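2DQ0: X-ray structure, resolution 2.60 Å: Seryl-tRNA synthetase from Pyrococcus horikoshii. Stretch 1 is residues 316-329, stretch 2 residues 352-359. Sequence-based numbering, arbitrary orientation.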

# COMPACT_ATOMS: atom_id res chain seq x y z
N SER A 316 -1.13 -18.27 -26.31
CA SER A 316 -0.61 -17.03 -25.77
C SER A 316 -0.51 -15.85 -26.72
O SER A 316 -0.94 -14.73 -26.38
CB SER A 316 0.74 -17.27 -25.08
OG SER A 316 1.74 -17.62 -26.01
N TRP A 317 0.02 -16.07 -27.92
CA TRP A 317 0.14 -14.99 -28.87
C TRP A 317 -1.24 -14.46 -29.25
O TRP A 317 -1.41 -13.26 -29.50
CB TRP A 317 0.92 -15.43 -30.11
CG TRP A 317 2.33 -15.69 -29.76
CD1 TRP A 317 2.94 -16.91 -29.65
CD2 TRP A 317 3.28 -14.73 -29.27
NE1 TRP A 317 4.20 -16.77 -29.11
CE2 TRP A 317 4.43 -15.45 -28.87
CE3 TRP A 317 3.26 -13.34 -29.12
CZ2 TRP A 317 5.55 -14.81 -28.33
CZ3 TRP A 317 4.38 -12.71 -28.58
CH2 TRP A 317 5.51 -13.45 -28.19
N GLU A 318 -2.23 -15.32 -29.27
CA GLU A 318 -3.56 -14.85 -29.60
C GLU A 318 -4.08 -14.00 -28.43
O GLU A 318 -4.76 -12.99 -28.63
CB GLU A 318 -4.48 -16.02 -29.86
CG GLU A 318 -5.75 -15.64 -30.58
CD GLU A 318 -6.73 -16.79 -30.65
OE1 GLU A 318 -6.26 -17.95 -30.74
OE2 GLU A 318 -7.95 -16.52 -30.62
N TRP A 319 -3.77 -14.43 -27.21
CA TRP A 319 -4.20 -13.70 -26.02
C TRP A 319 -3.54 -12.34 -25.96
O TRP A 319 -4.19 -11.32 -25.68
CB TRP A 319 -3.88 -14.50 -24.76
CG TRP A 319 -5.06 -15.32 -24.37
CD1 TRP A 319 -5.17 -16.69 -24.41
CD2 TRP A 319 -6.37 -14.82 -24.08
NE1 TRP A 319 -6.47 -17.07 -24.19
CE2 TRP A 319 -7.23 -15.95 -23.98
CE3 TRP A 319 -6.90 -13.53 -23.90
CZ2 TRP A 319 -8.60 -15.82 -23.72
CZ3 TRP A 319 -8.27 -13.41 -23.63
CH2 TRP A 319 -9.10 -14.55 -23.55
N HIS A 320 -2.24 -12.33 -26.24
CA HIS A 320 -1.46 -11.10 -26.24
C HIS A 320 -2.21 -10.10 -27.09
O HIS A 320 -2.47 -8.96 -26.69
CB HIS A 320 -0.09 -11.35 -26.89
CG HIS A 320 0.83 -10.18 -26.81
ND1 HIS A 320 1.97 -10.08 -27.58
CD2 HIS A 320 0.81 -9.07 -26.03
CE1 HIS A 320 2.61 -8.96 -27.27
NE2 HIS A 320 1.93 -8.33 -26.34
N GLU A 321 -2.59 -10.55 -28.26
CA GLU A 321 -3.29 -9.70 -29.18
C GLU A 321 -4.64 -9.24 -28.65
O GLU A 321 -5.10 -8.15 -28.99
CB GLU A 321 -3.42 -10.45 -30.50
CG GLU A 321 -3.22 -9.57 -31.69
CD GLU A 321 -1.88 -8.86 -31.68
OE1 GLU A 321 -0.83 -9.56 -31.68
OE2 GLU A 321 -1.88 -7.61 -31.67
N LYS A 322 -5.29 -10.05 -27.81
CA LYS A 322 -6.59 -9.64 -27.29
C LYS A 322 -6.50 -8.64 -26.14
O LYS A 322 -7.30 -7.68 -26.08
CB LYS A 322 -7.40 -10.84 -26.80
CG LYS A 322 -7.80 -11.86 -27.84
CD LYS A 322 -8.60 -12.96 -27.15
CE LYS A 322 -8.79 -14.18 -28.03
NZ LYS A 322 -9.29 -15.35 -27.24
N ILE A 323 -5.55 -8.84 -25.22
CA ILE A 323 -5.46 -7.92 -24.11
C ILE A 323 -5.12 -6.50 -24.53
O ILE A 323 -5.70 -5.54 -23.99
CB ILE A 323 -4.50 -8.42 -23.00
CG1 ILE A 323 -3.06 -8.43 -23.49
CG2 ILE A 323 -4.94 -9.79 -22.53
CD1 ILE A 323 -2.15 -9.16 -22.51
N ILE A 324 -4.20 -6.34 -25.49
CA ILE A 324 -3.87 -4.99 -25.95
C ILE A 324 -5.12 -4.33 -26.56
O ILE A 324 -5.33 -3.12 -26.41
CB ILE A 324 -2.70 -4.99 -27.00
CG1 ILE A 324 -2.32 -3.55 -27.37
CG2 ILE A 324 -3.10 -5.74 -28.25
CD1 ILE A 324 -1.73 -2.72 -26.25
N ARG A 325 -5.96 -5.12 -27.22
CA ARG A 325 -7.18 -4.59 -27.83
C ARG A 325 -8.15 -4.25 -26.72
O ARG A 325 -8.97 -3.32 -26.84
CB ARG A 325 -7.82 -5.61 -28.77
CG ARG A 325 -6.95 -6.06 -29.93
CD ARG A 325 -7.02 -5.11 -31.12
NE ARG A 325 -6.14 -5.52 -32.21
CZ ARG A 325 -6.05 -4.86 -33.37
NH1 ARG A 325 -6.78 -3.76 -33.58
NH2 ARG A 325 -5.22 -5.29 -34.32
N ASN A 326 -8.09 -5.01 -25.64
CA ASN A 326 -8.98 -4.76 -24.51
C ASN A 326 -8.64 -3.40 -23.93
O ASN A 326 -9.54 -2.64 -23.59
CB ASN A 326 -8.83 -5.84 -23.43
CG ASN A 326 -9.53 -7.14 -23.81
OD1 ASN A 326 -9.37 -8.14 -23.13
ND2 ASN A 326 -10.29 -7.11 -24.89
N ALA A 327 -7.34 -3.07 -23.84
CA ALA A 327 -6.93 -1.76 -23.33
C ALA A 327 -7.27 -0.68 -24.34
O ALA A 327 -7.73 0.39 -23.97
CB ALA A 327 -5.46 -1.73 -23.03
N GLU A 328 -7.06 -0.96 -25.63
CA GLU A 328 -7.39 0.01 -26.68
C GLU A 328 -8.85 0.43 -26.63
O GLU A 328 -9.17 1.61 -26.83
CB GLU A 328 -7.11 -0.55 -28.08
CG GLU A 328 -5.65 -0.70 -28.41
CD GLU A 328 -5.41 -1.16 -29.82
OE1 GLU A 328 -5.77 -0.42 -30.76
OE2 GLU A 328 -4.83 -2.25 -29.99
N GLU A 329 -9.75 -0.52 -26.35
CA GLU A 329 -11.17 -0.22 -26.29
C GLU A 329 -11.49 0.77 -25.21
O GLU A 329 -12.30 1.68 -25.41
CB GLU A 329 -11.99 -1.48 -26.05
CG GLU A 329 -12.28 -2.29 -27.30
CD GLU A 329 -13.05 -3.57 -26.99
OE1 GLU A 329 -14.04 -3.48 -26.23
OE2 GLU A 329 -12.68 -4.65 -27.49
N ALA A 352 9.33 -9.83 -20.88
CA ALA A 352 8.57 -10.06 -22.09
C ALA A 352 9.30 -10.62 -23.30
O ALA A 352 10.50 -10.42 -23.47
CB ALA A 352 7.84 -8.78 -22.49
N ALA A 353 8.55 -11.33 -24.12
CA ALA A 353 9.06 -11.87 -25.37
C ALA A 353 8.70 -10.83 -26.43
O ALA A 353 9.43 -10.63 -27.39
CB ALA A 353 8.39 -13.20 -25.69
N LYS A 354 7.55 -10.19 -26.25
CA LYS A 354 7.06 -9.15 -27.15
C LYS A 354 6.16 -8.23 -26.32
O LYS A 354 5.45 -8.68 -25.41
CB LYS A 354 6.26 -9.75 -28.30
CG LYS A 354 5.71 -8.73 -29.27
CD LYS A 354 4.97 -9.36 -30.42
CE LYS A 354 4.60 -8.35 -31.48
NZ LYS A 354 3.96 -9.04 -32.65
N LYS A 355 6.20 -6.93 -26.63
CA LYS A 355 5.41 -5.98 -25.87
C LYS A 355 4.78 -4.86 -26.70
O LYS A 355 5.43 -4.28 -27.58
CB LYS A 355 6.27 -5.39 -24.76
CG LYS A 355 5.61 -4.29 -23.93
CD LYS A 355 6.13 -4.28 -22.49
CE LYS A 355 7.60 -3.95 -22.37
NZ LYS A 355 8.13 -4.40 -21.04
N TYR A 356 3.52 -4.56 -26.42
CA TYR A 356 2.82 -3.47 -27.09
C TYR A 356 2.51 -2.41 -26.04
O TYR A 356 2.12 -2.74 -24.92
CB TYR A 356 1.50 -3.93 -27.69
CG TYR A 356 1.60 -4.84 -28.88
CD1 TYR A 356 0.82 -5.98 -28.96
CD2 TYR A 356 2.43 -4.53 -29.96
CE1 TYR A 356 0.85 -6.80 -30.08
CE2 TYR A 356 2.48 -5.35 -31.09
CZ TYR A 356 1.67 -6.48 -31.14
OH TYR A 356 1.67 -7.29 -32.25
N ASP A 357 2.68 -1.14 -26.40
CA ASP A 357 2.38 -0.04 -25.49
C ASP A 357 1.33 0.87 -26.12
O ASP A 357 1.26 1.03 -27.34
CB ASP A 357 3.62 0.82 -25.23
CG ASP A 357 4.55 0.25 -24.17
OD1 ASP A 357 4.43 -0.95 -23.83
OD2 ASP A 357 5.42 1.00 -23.69
N ILE A 358 0.48 1.44 -25.28
CA ILE A 358 -0.47 2.40 -25.79
C ILE A 358 0.06 3.75 -25.32
O ILE A 358 0.12 4.00 -24.11
CB ILE A 358 -1.86 2.20 -25.21
CG1 ILE A 358 -2.41 0.84 -25.63
CG2 ILE A 358 -2.76 3.35 -25.69
CD1 ILE A 358 -3.81 0.54 -25.14
N GLU A 359 0.47 4.60 -26.26
CA GLU A 359 0.98 5.93 -25.92
C GLU A 359 -0.08 6.91 -26.33
O GLU A 359 -0.37 7.03 -27.52
CB GLU A 359 2.28 6.23 -26.65
CG GLU A 359 3.47 5.37 -26.19
CD GLU A 359 4.67 5.48 -27.13
OE1 GLU A 359 5.75 4.93 -26.82
OE2 GLU A 359 4.53 6.11 -28.20

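Helix 316-329 and the strand of stretch 2 run side by side in nearly the same direction, their axes 6° apart and 9.5 Å away at closest approach, and side chains make most of the contact. It begins in the loop before the strand, where Ala 353 CB lies 3.8 Å from Trp 317 CH2; the small methyl fits against the edge of the indole. Lys 354 extends the packing along that edge, its CB 3.5 Å from Trp 317 CZ3. Its fully extended chain, all t, carries NZ to within 2.9 Å of Tyr 356 OH, to which it donates a hydrogen bond: the aliphatic portion packs while the charge reaches on. Lys 355 points away and contributes almost nothing.

Tyr 356 buries the most area. Its ring forms an offset stack with His 320, centroids 4.9 Å apart and planes at 21°, while its CB meets Ile 324 CD1 at 3.7 Å. A flat ring can lie along the imidazole of His 320 while its hydroxyl reaches out to polar partners; OH lies 3.4 Å from Glu 321 OE1, at best a weak hydrogen bond. Asp 357 again turns away. Ile 358 closes the interface with mainly apolar packing: CG1 is 3.7 Å from Ile 324 CD1, and CD1 is 3.5 Å from Ala 327 CB and 3.6 Å from Glu 328 N.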